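UDP-galactopyranose mutase (Deinococcus radiodurans, PDB 3HE3) probably interconverts UDP-galactopyranose and UDP-galactofuranose, using a bound FAD cofactor. Local coordinates at residues K182-D187 with P273-E278; S189-S194 with Y335-P340; A302-S307 with V323-R328. One frame throughout, in Å; residues are numbered along the deposited sequence.

Contact 1. Residues K182-D187 with P273-E278; sequences KQWGLD and PYRSLE. With UDP (uridine-5'-diphosphate), chain S.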
loop_
_atom_site.group_PDB
_atom_site.type_symbol
_atom_site.label_atom_id
_atom_site.label_comp_id
_atom_site.label_asym_id
_atom_site.label_seq_id
_atom_site.Cartn_x
_atom_site.Cartn_y
_atom_site.Cartn_z
ATOM N N LYS E 182 22.419 13.199 -22.895
ATOM C CA LYS E 182 21.587 12.009 -22.798
ATOM C C LYS E 182 20.382 12.263 -21.893
ATOM O O LYS E 182 19.265 11.844 -22.198
ATOM C CB LYS E 182 22.409 10.812 -22.300
ATOM C CG LYS E 182 21.617 9.517 -22.226
ATOM C CD LYS E 182 22.523 8.296 -22.204
ATOM C CE LYS E 182 23.524 8.350 -21.059
ATOM N NZ LYS E 182 24.360 7.120 -21.001
ATOM N N GLN E 183 20.613 12.968 -20.790
ATOM C CA GLN E 183 19.570 13.208 -19.796
ATOM C C GLN E 183 18.530 14.237 -20.244
ATOM O O GLN E 183 17.329 14.052 -20.030
ATOM C CB GLN E 183 20.196 13.626 -18.460
ATOM C CG GLN E 183 19.230 14.288 -17.485
ATOM C CD GLN E 183 18.127 13.359 -16.994
ATOM O OE1 GLN E 183 17.942 12.252 -17.507
ATOM N NE2 GLN E 183 17.385 13.813 -15.991
ATOM N N TRP E 184 18.991 15.313 -20.875
ATOM C CA TRP E 184 18.112 16.428 -21.217
ATOM C C TRP E 184 17.701 16.470 -22.689
ATOM O O TRP E 184 16.617 16.943 -23.021
ATOM C CB TRP E 184 18.768 17.753 -20.825
ATOM C CG TRP E 184 18.959 17.905 -19.350
ATOM C CD1 TRP E 184 20.112 17.710 -18.644
ATOM C CD2 TRP E 184 17.960 18.279 -18.392
ATOM N NE1 TRP E 184 19.892 17.945 -17.307
ATOM C CE2 TRP E 184 18.583 18.293 -17.129
ATOM C CE3 TRP E 184 16.607 18.603 -18.485
ATOM C CZ2 TRP E 184 17.890 18.621 -15.965
ATOM C CZ3 TRP E 184 15.923 18.927 -17.327
ATOM C CH2 TRP E 184 16.563 18.934 -16.086
ATOM N N GLY E 185 18.566 15.973 -23.564
ATOM C CA GLY E 185 18.332 16.072 -24.992
ATOM C C GLY E 185 18.870 17.387 -25.519
ATOM O O GLY E 185 18.685 17.729 -26.685
ATOM N N LEU E 186 19.537 18.130 -24.641
ATOM C CA LEU E 186 20.179 19.390 -24.994
ATOM C C LEU E 186 21.666 19.323 -24.666
ATOM O O LEU E 186 22.101 18.462 -23.903
ATOM C CB LEU E 186 19.547 20.536 -24.204
ATOM C CG LEU E 186 18.322 21.247 -24.784
ATOM C CD1 LEU E 186 17.696 20.450 -25.909
ATOM C CD2 LEU E 186 17.299 21.543 -23.686
ATOM N N ASP E 187 22.447 20.229 -25.242
ATOM C CA ASP E 187 23.832 20.400 -24.822
ATOM C C ASP E 187 23.797 21.161 -23.503
ATOM O O ASP E 187 22.822 21.854 -23.217
ATOM C CB ASP E 187 24.620 21.191 -25.868
ATOM C CG ASP E 187 26.124 21.096 -25.667
ATOM O OD1 ASP E 187 26.718 20.082 -26.089
ATOM O OD2 ASP E 187 26.716 22.039 -25.098
ATOM N N PRO E 273 7.820 22.885 -21.576
ATOM C CA PRO E 273 8.613 21.650 -21.654
ATOM C C PRO E 273 9.005 21.046 -20.300
ATOM O O PRO E 273 9.750 21.671 -19.544
ATOM C CB PRO E 273 9.877 22.103 -22.396
ATOM C CG PRO E 273 9.905 23.595 -22.199
ATOM C CD PRO E 273 8.479 23.987 -22.293
ATOM N N TYR E 274 8.505 19.847 -20.007
ATOM C CA TYR E 274 9.009 19.054 -18.890
ATOM C C TYR E 274 9.694 17.806 -19.444
ATOM O O TYR E 274 9.147 17.122 -20.309
ATOM C CB TYR E 274 7.876 18.613 -17.958
ATOM C CG TYR E 274 7.155 19.715 -17.204
ATOM C CD1 TYR E 274 6.085 20.389 -17.779
ATOM C CD2 TYR E 274 7.512 20.046 -15.901
ATOM C CE1 TYR E 274 5.407 21.380 -17.093
ATOM C CE2 TYR E 274 6.836 21.039 -15.204
ATOM C CZ TYR E 274 5.783 21.702 -15.809
ATOM O OH TYR E 274 5.102 22.689 -15.135
ATOM N N ARG E 275 10.887 17.504 -18.943
ATOM C CA ARG E 275 11.589 16.288 -19.342
ATOM C C ARG E 275 11.047 15.087 -18.566
ATOM O O ARG E 275 10.738 15.195 -17.374
ATOM C CB ARG E 275 13.091 16.436 -19.113
ATOM C CG ARG E 275 13.932 15.330 -19.728
ATOM C CD ARG E 275 13.835 15.317 -21.246
ATOM N NE ARG E 275 14.909 14.521 -21.842
ATOM C CZ ARG E 275 15.004 14.232 -23.136
ATOM N NH1 ARG E 275 14.084 14.666 -23.989
ATOM N NH2 ARG E 275 16.020 13.505 -23.579
ATOM N N SER E 276 10.929 13.949 -19.245
ATOM C CA SER E 276 10.341 12.751 -18.648
ATOM C C SER E 276 11.330 11.592 -18.564
ATOM O O SER E 276 12.484 11.713 -18.969
ATOM C CB SER E 276 9.095 12.325 -19.424
ATOM O OG SER E 276 8.446 11.241 -18.783
ATOM N N LEU E 277 10.861 10.464 -18.042
ATOM C CA LEU E 277 11.716 9.305 -17.808
ATOM C C LEU E 277 10.977 7.989 -17.969
ATOM O O LEU E 277 9.780 7.897 -17.709
ATOM C CB LEU E 277 12.281 9.355 -16.392
ATOM C CG LEU E 277 13.408 10.343 -16.145
ATOM C CD1 LEU E 277 13.646 10.477 -14.652
ATOM C CD2 LEU E 277 14.662 9.878 -16.867
ATOM N N GLU E 278 11.708 6.963 -18.390
ATOM C CA GLU E 278 11.217 5.591 -18.335
ATOM C C GLU E 278 12.100 4.765 -17.398
ATOM O O GLU E 278 13.324 4.895 -17.406
ATOM C CB GLU E 278 11.174 4.957 -19.724
ATOM C CG GLU E 278 11.402 3.456 -19.688
ATOM C CD GLU E 278 10.847 2.736 -20.901
ATOM O OE1 GLU E 278 10.629 3.391 -21.945
ATOM O OE2 GLU E 278 10.628 1.507 -20.804
HETATM N N1 UDP S . 25.376 15.599 -14.286
HETATM C C2 UDP S . 26.342 15.166 -15.174
HETATM N N3 UDP S . 27.108 14.056 -14.883
HETATM C C4 UDP S . 26.913 13.369 -13.702
HETATM C C5 UDP S . 25.939 13.809 -12.809
HETATM C C6 UDP S . 25.237 14.981 -13.075
HETATM O O2 UDP S . 26.524 15.769 -16.231
HETATM O O4 UDP S . 27.599 12.376 -13.446
HETATM C "C1'" UDP S . 24.569 16.787 -14.617
HETATM C "C2'" UDP S . 23.365 16.352 -15.431
HETATM O "O2'" UDP S . 23.108 17.298 -16.442
HETATM C "C3'" UDP S . 22.237 16.341 -14.423
HETATM C "C4'" UDP S . 22.660 17.414 -13.437
HETATM O "O4'" UDP S . 24.073 17.389 -13.434
HETATM O "O3'" UDP S . 21.009 16.649 -15.034
HETATM C "C5'" UDP S . 22.105 17.185 -12.036
HETATM O "O5'" UDP S . 22.295 15.847 -11.639
HETATM P PA UDP S . 21.458 15.280 -10.389
HETATM O O1A UDP S . 21.692 16.142 -9.205
HETATM O O2A UDP S . 21.813 13.872 -10.092
HETATM O O3A UDP S . 19.924 15.449 -10.848
HETATM P PB UDP S . 18.838 14.268 -10.735
HETATM O O1B UDP S . 18.807 13.500 -11.996
HETATM O O2B UDP S . 17.507 14.855 -10.458
HETATM O O3B UDP S . 19.214 13.364 -9.628
#

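Contact 2. Residues S189-S194 with Y335-P340; sequences SELDAS and YPVPRP. With UDP (uridine-5'-diphosphate), chain S.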
loop_
_atom_site.group_PDB
_atom_site.type_symbol
_atom_site.label_atom_id
_atom_site.label_comp_id
_atom_site.label_asym_id
_atom_site.label_seq_id
_atom_site.Cartn_x
_atom_site.Cartn_y
_atom_site.Cartn_z
ATOM N N SER E 189 25.224 23.723 -22.910
ATOM C CA SER E 189 25.220 25.135 -23.284
ATOM C C SER E 189 23.807 25.646 -23.553
ATOM O O SER E 189 23.548 26.843 -23.480
ATOM C CB SER E 189 26.098 25.372 -24.513
ATOM O OG SER E 189 25.482 24.866 -25.684
ATOM N N GLU E 190 22.894 24.733 -23.867
ATOM C CA GLU E 190 21.493 25.090 -24.068
ATOM C C GLU E 190 20.730 25.095 -22.741
ATOM O O GLU E 190 19.523 25.342 -22.707
ATOM C CB GLU E 190 20.826 24.121 -25.049
ATOM C CG GLU E 190 21.462 24.082 -26.438
ATOM C CD GLU E 190 20.814 23.054 -27.361
ATOM O OE1 GLU E 190 21.053 21.840 -27.177
ATOM O OE2 GLU E 190 20.070 23.461 -28.280
ATOM N N LEU E 191 21.441 24.822 -21.649
ATOM C CA LEU E 191 20.818 24.762 -20.329
ATOM C C LEU E 191 21.344 25.823 -19.367
ATOM O O LEU E 191 22.529 26.161 -19.376
ATOM C CB LEU E 191 20.994 23.373 -19.712
ATOM C CG LEU E 191 20.149 22.250 -20.315
ATOM C CD1 LEU E 191 20.679 20.904 -19.875
ATOM C CD2 LEU E 191 18.690 22.405 -19.924
ATOM N N ASP E 192 20.445 26.338 -18.535
ATOM C CA ASP E 192 20.805 27.282 -17.493
ATOM C C ASP E 192 21.963 26.726 -16.674
ATOM O O ASP E 192 22.060 25.517 -16.467
ATOM C CB ASP E 192 19.597 27.529 -16.591
ATOM C CG ASP E 192 19.681 28.845 -15.845
ATOM O OD1 ASP E 192 18.723 29.640 -15.952
ATOM O OD2 ASP E 192 20.699 29.087 -15.159
ATOM N N ALA E 193 22.846 27.601 -16.209
ATOM C CA ALA E 193 23.977 27.163 -15.399
ATOM C C ALA E 193 23.521 26.472 -14.115
ATOM O O ALA E 193 24.281 25.729 -13.501
ATOM C CB ALA E 193 24.896 28.334 -15.080
ATOM N N SER E 194 22.278 26.711 -13.711
ATOM C CA SER E 194 21.771 26.114 -12.482
ATOM C C SER E 194 21.804 24.586 -12.534
ATOM O O SER E 194 22.036 23.926 -11.519
ATOM C CB SER E 194 20.349 26.604 -12.176
ATOM O OG SER E 194 19.379 25.934 -12.963
ATOM N N TYR E 335 10.976 16.531 -14.819
ATOM C CA TYR E 335 11.921 17.637 -14.715
ATOM C C TYR E 335 11.435 18.882 -15.439
ATOM O O TYR E 335 11.078 18.819 -16.614
ATOM C CB TYR E 335 13.279 17.248 -15.304
ATOM C CG TYR E 335 14.001 16.137 -14.582
ATOM C CD1 TYR E 335 13.775 14.810 -14.912
ATOM C CD2 TYR E 335 14.930 16.416 -13.587
ATOM C CE1 TYR E 335 14.439 13.792 -14.266
ATOM C CE2 TYR E 335 15.601 15.405 -12.934
ATOM C CZ TYR E 335 15.351 14.093 -13.278
ATOM O OH TYR E 335 16.016 13.076 -12.630
ATOM N N PRO E 336 11.429 20.028 -14.745
ATOM C CA PRO E 336 11.310 21.275 -15.499
ATOM C C PRO E 336 12.574 21.418 -16.338
ATOM O O PRO E 336 13.612 20.892 -15.938
ATOM C CB PRO E 336 11.272 22.347 -14.406
ATOM C CG PRO E 336 10.917 21.621 -13.150
ATOM C CD PRO E 336 11.500 20.255 -13.293
ATOM N N VAL E 337 12.494 22.094 -17.479
ATOM C CA VAL E 337 13.655 22.258 -18.352
ATOM C C VAL E 337 14.208 23.676 -18.266
ATOM O O VAL E 337 13.800 24.555 -19.025
ATOM C CB VAL E 337 13.312 21.926 -19.812
ATOM C CG1 VAL E 337 14.569 21.941 -20.668
ATOM C CG2 VAL E 337 12.609 20.577 -19.890
ATOM N N PRO E 338 15.152 23.894 -17.337
ATOM C CA PRO E 338 15.683 25.210 -16.964
ATOM C C PRO E 338 16.535 25.857 -18.049
ATOM O O PRO E 338 17.737 25.616 -18.130
ATOM C CB PRO E 338 16.548 24.904 -15.732
ATOM C CG PRO E 338 16.088 23.551 -15.253
ATOM C CD PRO E 338 15.731 22.825 -16.508
ATOM N N ARG E 339 15.904 26.690 -18.867
ATOM C CA ARG E 339 16.614 27.443 -19.889
ATOM C C ARG E 339 15.909 28.770 -20.159
ATOM O O ARG E 339 14.705 28.901 -19.920
ATOM C CB ARG E 339 16.746 26.619 -21.173
ATOM C CG ARG E 339 15.441 26.065 -21.704
ATOM C CD ARG E 339 15.698 25.156 -22.887
ATOM N NE ARG E 339 16.748 25.701 -23.741
ATOM C CZ ARG E 339 16.902 25.400 -25.025
ATOM N NH1 ARG E 339 16.064 24.555 -25.614
ATOM N NH2 ARG E 339 17.888 25.948 -25.721
ATOM N N PRO E 340 16.665 29.765 -20.647
ATOM C CA PRO E 340 16.166 31.126 -20.870
ATOM C C PRO E 340 14.800 31.173 -21.556
ATOM O O PRO E 340 13.891 31.829 -21.040
ATOM C CB PRO E 340 17.244 31.743 -21.757
ATOM C CG PRO E 340 18.496 31.057 -21.319
ATOM C CD PRO E 340 18.092 29.641 -20.998
HETATM N N1 UDP S . 25.376 15.599 -14.286
HETATM C C2 UDP S . 26.342 15.166 -15.174
HETATM N N3 UDP S . 27.108 14.056 -14.883
HETATM C C4 UDP S . 26.913 13.369 -13.702
HETATM C C5 UDP S . 25.939 13.809 -12.809
HETATM C C6 UDP S . 25.237 14.981 -13.075
HETATM O O2 UDP S . 26.524 15.769 -16.231
HETATM O O4 UDP S . 27.599 12.376 -13.446
HETATM C "C1'" UDP S . 24.569 16.787 -14.617
HETATM C "C2'" UDP S . 23.365 16.352 -15.431
HETATM O "O2'" UDP S . 23.108 17.298 -16.442
HETATM C "C3'" UDP S . 22.237 16.341 -14.423
HETATM C "C4'" UDP S . 22.660 17.414 -13.437
HETATM O "O4'" UDP S . 24.073 17.389 -13.434
HETATM O "O3'" UDP S . 21.009 16.649 -15.034
HETATM C "C5'" UDP S . 22.105 17.185 -12.036
HETATM O "O5'" UDP S . 22.295 15.847 -11.639
HETATM P PA UDP S . 21.458 15.280 -10.389
HETATM O O1A UDP S . 21.692 16.142 -9.205
HETATM O O2A UDP S . 21.813 13.872 -10.092
HETATM O O3A UDP S . 19.924 15.449 -10.848
HETATM P PB UDP S . 18.838 14.268 -10.735
HETATM O O1B UDP S . 18.807 13.500 -11.996
HETATM O O2B UDP S . 17.507 14.855 -10.458
HETATM O O3B UDP S . 19.214 13.364 -9.628
#

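Contact 3. Residues A302-S307 with V323-R328; sequences AYTRVS and VYEYPR. With UDP (uridine-5'-diphosphate), chain S.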
loop_
_atom_site.group_PDB
_atom_site.type_symbol
_atom_site.label_atom_id
_atom_site.label_comp_id
_atom_site.label_asym_id
_atom_site.label_seq_id
_atom_site.Cartn_x
_atom_site.Cartn_y
_atom_site.Cartn_z
ATOM N N ALA E 302 22.125 3.537 -23.128
ATOM C CA ALA E 302 20.956 4.387 -23.328
ATOM C C ALA E 302 20.459 4.944 -22.003
ATOM O O ALA E 302 19.887 6.032 -21.948
ATOM C CB ALA E 302 19.843 3.611 -24.022
ATOM N N TYR E 303 20.678 4.190 -20.932
ATOM C CA TYR E 303 20.273 4.641 -19.610
ATOM C C TYR E 303 21.317 5.596 -19.034
ATOM O O TYR E 303 22.472 5.599 -19.462
ATOM C CB TYR E 303 20.025 3.452 -18.677
ATOM C CG TYR E 303 21.083 2.366 -18.733
ATOM C CD1 TYR E 303 22.279 2.502 -18.039
ATOM C CD2 TYR E 303 20.877 1.200 -19.462
ATOM C CE1 TYR E 303 23.242 1.515 -18.077
ATOM C CE2 TYR E 303 21.840 0.205 -19.504
ATOM C CZ TYR E 303 23.019 0.369 -18.810
ATOM O OH TYR E 303 23.984 -0.613 -18.848
ATOM N N THR E 304 20.899 6.423 -18.081
ATOM C CA THR E 304 21.799 7.384 -17.460
ATOM C C THR E 304 22.487 6.762 -16.261
ATOM O O THR E 304 23.616 7.121 -15.932
ATOM C CB THR E 304 21.047 8.638 -16.991
ATOM O OG1 THR E 304 19.848 8.249 -16.310
ATOM C CG2 THR E 304 20.685 9.515 -18.176
ATOM N N ARG E 305 21.807 5.818 -15.617
ATOM C CA ARG E 305 22.295 5.262 -14.364
ATOM C C ARG E 305 21.504 4.044 -13.905
ATOM O O ARG E 305 20.364 3.833 -14.321
ATOM C CB ARG E 305 22.221 6.330 -13.282
ATOM C CG ARG E 305 20.849 6.962 -13.178
ATOM C CD ARG E 305 20.863 8.148 -12.247
ATOM N NE ARG E 305 19.518 8.651 -12.000
ATOM C CZ ARG E 305 19.251 9.739 -11.285
ATOM N NH1 ARG E 305 20.242 10.440 -10.749
ATOM N NH2 ARG E 305 17.995 10.127 -11.111
ATOM N N VAL E 306 22.131 3.251 -13.039
ATOM C CA VAL E 306 21.493 2.117 -12.389
ATOM C C VAL E 306 21.518 2.358 -10.893
ATOM O O VAL E 306 22.525 2.811 -10.350
ATOM C CB VAL E 306 22.271 0.810 -12.616
ATOM C CG1 VAL E 306 21.321 -0.382 -12.604
ATOM C CG2 VAL E 306 23.076 0.876 -13.896
ATOM N N SER E 307 20.418 2.041 -10.222
ATOM C CA SER E 307 20.354 2.173 -8.776
ATOM C C SER E 307 19.997 0.841 -8.134
ATOM O O SER E 307 19.214 0.068 -8.691
ATOM C CB SER E 307 19.333 3.241 -8.380
ATOM O OG SER E 307 19.778 4.532 -8.754
ATOM N N VAL E 323 17.050 -0.544 -10.734
ATOM C CA VAL E 323 16.260 0.174 -11.733
ATOM C C VAL E 323 17.149 0.944 -12.703
ATOM O O VAL E 323 18.087 1.622 -12.290
ATOM C CB VAL E 323 15.261 1.160 -11.092
ATOM C CG1 VAL E 323 15.994 2.200 -10.257
ATOM C CG2 VAL E 323 14.430 1.835 -12.167
ATOM N N TYR E 324 16.852 0.830 -13.995
ATOM C CA TYR E 324 17.573 1.572 -15.023
ATOM C C TYR E 324 16.747 2.770 -15.485
ATOM O O TYR E 324 15.551 2.642 -15.742
ATOM C CB TYR E 324 17.902 0.661 -16.208
ATOM C CG TYR E 324 18.934 -0.400 -15.891
ATOM C CD1 TYR E 324 20.289 -0.158 -16.084
ATOM C CD2 TYR E 324 18.556 -1.643 -15.393
ATOM C CE1 TYR E 324 21.238 -1.122 -15.793
ATOM C CE2 TYR E 324 19.500 -2.615 -15.098
ATOM C CZ TYR E 324 20.839 -2.347 -15.297
ATOM O OH TYR E 324 21.785 -3.306 -15.005
ATOM N N GLU E 325 17.383 3.935 -15.581
ATOM C CA GLU E 325 16.677 5.153 -15.978
ATOM C C GLU E 325 16.950 5.564 -17.418
ATOM O O GLU E 325 18.090 5.836 -17.791
ATOM C CB GLU E 325 17.021 6.315 -15.049
ATOM C CG GLU E 325 16.261 6.317 -13.740
ATOM C CD GLU E 325 16.621 7.508 -12.872
ATOM O OE1 GLU E 325 17.020 7.297 -11.704
ATOM O OE2 GLU E 325 16.520 8.656 -13.363
ATOM N N TYR E 326 15.885 5.623 -18.212
ATOM C CA TYR E 326 15.966 6.081 -19.592
ATOM C C TYR E 326 15.271 7.425 -19.741
ATOM O O TYR E 326 14.074 7.543 -19.472
ATOM C CB TYR E 326 15.307 5.071 -20.527
ATOM C CG TYR E 326 15.954 3.708 -20.509
ATOM C CD1 TYR E 326 15.578 2.755 -19.574
ATOM C CD2 TYR E 326 16.943 3.375 -21.427
ATOM C CE1 TYR E 326 16.172 1.503 -19.553
ATOM C CE2 TYR E 326 17.540 2.128 -21.414
ATOM C CZ TYR E 326 17.150 1.194 -20.475
ATOM O OH TYR E 326 17.740 -0.048 -20.458
ATOM N N PRO E 327 16.019 8.453 -20.166
ATOM C CA PRO E 327 15.414 9.774 -20.374
ATOM C C PRO E 327 14.440 9.756 -21.556
ATOM O O PRO E 327 14.710 9.098 -22.560
ATOM C CB PRO E 327 16.624 10.674 -20.672
ATOM C CG PRO E 327 17.805 9.922 -20.147
ATOM C CD PRO E 327 17.475 8.476 -20.366
ATOM N N ARG E 328 13.320 10.461 -21.422
ATOM C CA ARG E 328 12.279 10.481 -22.447
ATOM C C ARG E 328 11.734 11.894 -22.652
ATOM O O ARG E 328 11.530 12.631 -21.690
ATOM C CB ARG E 328 11.128 9.547 -22.060
ATOM C CG ARG E 328 11.472 8.063 -22.095
ATOM C CD ARG E 328 11.625 7.565 -23.525
ATOM N NE ARG E 328 12.000 6.154 -23.588
ATOM C CZ ARG E 328 13.237 5.715 -23.797
ATOM N NH1 ARG E 328 14.232 6.576 -23.966
ATOM N NH2 ARG E 328 13.482 4.412 -23.841
HETATM N N1 UDP S . 25.376 15.599 -14.286
HETATM C C2 UDP S . 26.342 15.166 -15.174
HETATM N N3 UDP S . 27.108 14.056 -14.883
HETATM C C4 UDP S . 26.913 13.369 -13.702
HETATM C C5 UDP S . 25.939 13.809 -12.809
HETATM C C6 UDP S . 25.237 14.981 -13.075
HETATM O O2 UDP S . 26.524 15.769 -16.231
HETATM O O4 UDP S . 27.599 12.376 -13.446
HETATM C "C1'" UDP S . 24.569 16.787 -14.617
HETATM C "C2'" UDP S . 23.365 16.352 -15.431
HETATM O "O2'" UDP S . 23.108 17.298 -16.442
HETATM C "C3'" UDP S . 22.237 16.341 -14.423
HETATM C "C4'" UDP S . 22.660 17.414 -13.437
HETATM O "O4'" UDP S . 24.073 17.389 -13.434
HETATM O "O3'" UDP S . 21.009 16.649 -15.034
HETATM C "C5'" UDP S . 22.105 17.185 -12.036
HETATM O "O5'" UDP S . 22.295 15.847 -11.639
HETATM P PA UDP S . 21.458 15.280 -10.389
HETATM O O1A UDP S . 21.692 16.142 -9.205
HETATM O O2A UDP S . 21.813 13.872 -10.092
HETATM O O3A UDP S . 19.924 15.449 -10.848
HETATM P PB UDP S . 18.838 14.268 -10.735
HETATM O O1B UDP S . 18.807 13.500 -11.996
HETATM O O2B UDP S . 17.507 14.855 -10.458
HETATM O O3B UDP S . 19.214 13.364 -9.628
HETATM O O HOH W 1 18.161 9.905 -15.163
#

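Contact 1. Residues K182-D187 with P273-E278
Arg275 reaches from the edge strand 274-284 to the C-terminal end of helix 169-184, where the last carbonyl groups of the helix point outward with no further turn to receive them. Its CB leaves the strand toward the helix and packs 4.2 Å from CZ3 of Trp184. With CG anti to the backbone N (chi1 -169°), CG comes beside the carbonyl oxygen of Gln183, and the bend at chi2 then turns CD and NE along the helix end. NE donates a hydrogen bond to that oxygen, Gln183 O, over 3.1 Å and at 162°, with the acceptor close to the guanidinium plane. Beyond NE the group lies flat against the helix end: Trp184 O sits over the centre of one face, 3.2 Å from CZ of Arg275, where the N-H of NE does not point, and no hydrogen bond forms despite the closeness. Gly185 N lies over the same face, 3.5 Å from NH2, as packing and not as a bond. A long, cationic side chain suits a place where carbonyl oxygens and the helix dipole probably concentrate negative charge. Gly185 suits the helix terminus because its positive phi (87°) would press a CB against the preceding carbonyl, and NH2 of Arg275 already occupies the space beside it.

The other end of Trp184 serves the ligand: NE1 donates to O3' of UDP at 2.8 Å and only weakly to O2'. Gln183 lays CG over the rim of one indole face, and its bend at chi2 brings OE1 beside CD2 of Leu277. Leu277 in turn touches the FAD, and Tyr335 of the adjacent strand 320-336 packs on both Gln183 and Trp184, so helix 169-184 ends against the sheet with the nucleotide at its flank.

Contact 2. Residues S189-S194 with Y335-P340
Asp192 and Pro338 join the irregular segment 189-194, shaped by an Asx turn, to the loop that leaves strand 320-336. The backbone N of Asp192 donates to Pro338 O at 2.8 Å and 159°, the one clear hydrogen bond between the segments. OD2 of Asp192 accepts the N-H of Ser194 at 3.2 Å, on its anti side, which makes the Asx turn; aspartate suits this place because its short carboxylate can reach an amide two residues on. Asp192 O is taken by Ser159 OG, and Val337 N and O are met by Tyr368 OH and Asn342 ND2. Proline at 338 has no N-H to satisfy, and its ring packs against Asp192 CB and Ser194 OG.

Glu190 and Arg339 run side by side, yet OE2 of Glu190 stays 4.2 Å from NH2 of Arg339, beyond salt-bridge range; OE1 accepts from Asp187 N instead. Arg339 NE lies nearer the backbone, 3.0 Å from Glu190 O. Leu191 fills the apolar side, touching Val337, Trp184 and Thr180. At the start of segment 335-340 the ring edge of Tyr335 faces O2B of UDP, and its OH lies 2.9 Å from O1B and 3.2 Å from O2B, weak contacts competing for one proton.

Contact 3. Residues A302-S307 with V323-R328
Glu325 OE1 is gripped by the guanidinium group of Arg305: NE donates to OE1 at 2.9 Å, and NH2 reaches both OE1, weakly, and OE2 at 3.1 Å. This is a side-on salt bridge, but a turned one, with carboxylate and guanidinium planes 73° apart. NE therefore meets OE1 from above the carboxylate plane, whereas NH2 uses the syn lone pair of OE2. Arg305 is extended from CG to NE and has the length to span from strand to ligand, where NH1 donates to O3B of UDP. A water that donates to Glu325 OE2 also lies 2.6 Å from OG1 of Thr304, tying the carboxylate to the neighbouring loop.

Behind this pair the backbones form antiparallel strands. Ser307 and Val323 exchange hydrogen bonds in both directions, and Thr304 N donates to Glu325 O at 2.9 Å. The opposite face of the sheet is aromatic and apolar. Tyr324 turns an edge toward the face of Tyr303, the planes 55° apart, while Val306 CG1 lies over the ring of Tyr324, 3.5 Å from its centroid. Tyr303 also lays its CB over the face of Tyr326. Tyrosines suit this partly exposed face, giving broad surfaces to pack and hydroxyls at their rims.

Toward UDP, Glu325, which itself touches the FAD, is a second-shell residue. Its hold on two nitrogens of Arg305 probably limits rotation of the guanidinium and keeps NH1 facing the diphosphate. The carboxylate probably balances part of the arginine's charge, the guanidinium bonding to Glu325 through NE and NH2 and to the diphosphate through NH1.

All three contacts touch UDP, each from a different element, but they differ in depth: about half the touching residues are buried in contacts 1 and 3, whereas contact 2, mostly loop with loop, lies nearer the surface. Contact 3, a strand pair of the mixed sheet and the loop leading into it, has the largest buried surface, a salt bridge and an aromatic cluster. Contact 1 sets a helix end against strand 274-284; backbone bonds of Ser276 with Arg328 and of Glu278 with Tyr326 join it to contact 3. Contact 2 has a single clear cross-bond and meets contact 1 through Arg275 N and Tyr335 O. Strand 320-336 serves contacts 2 and 3. The ribose is held from contact 1, the diphosphate from contacts 2 and 3.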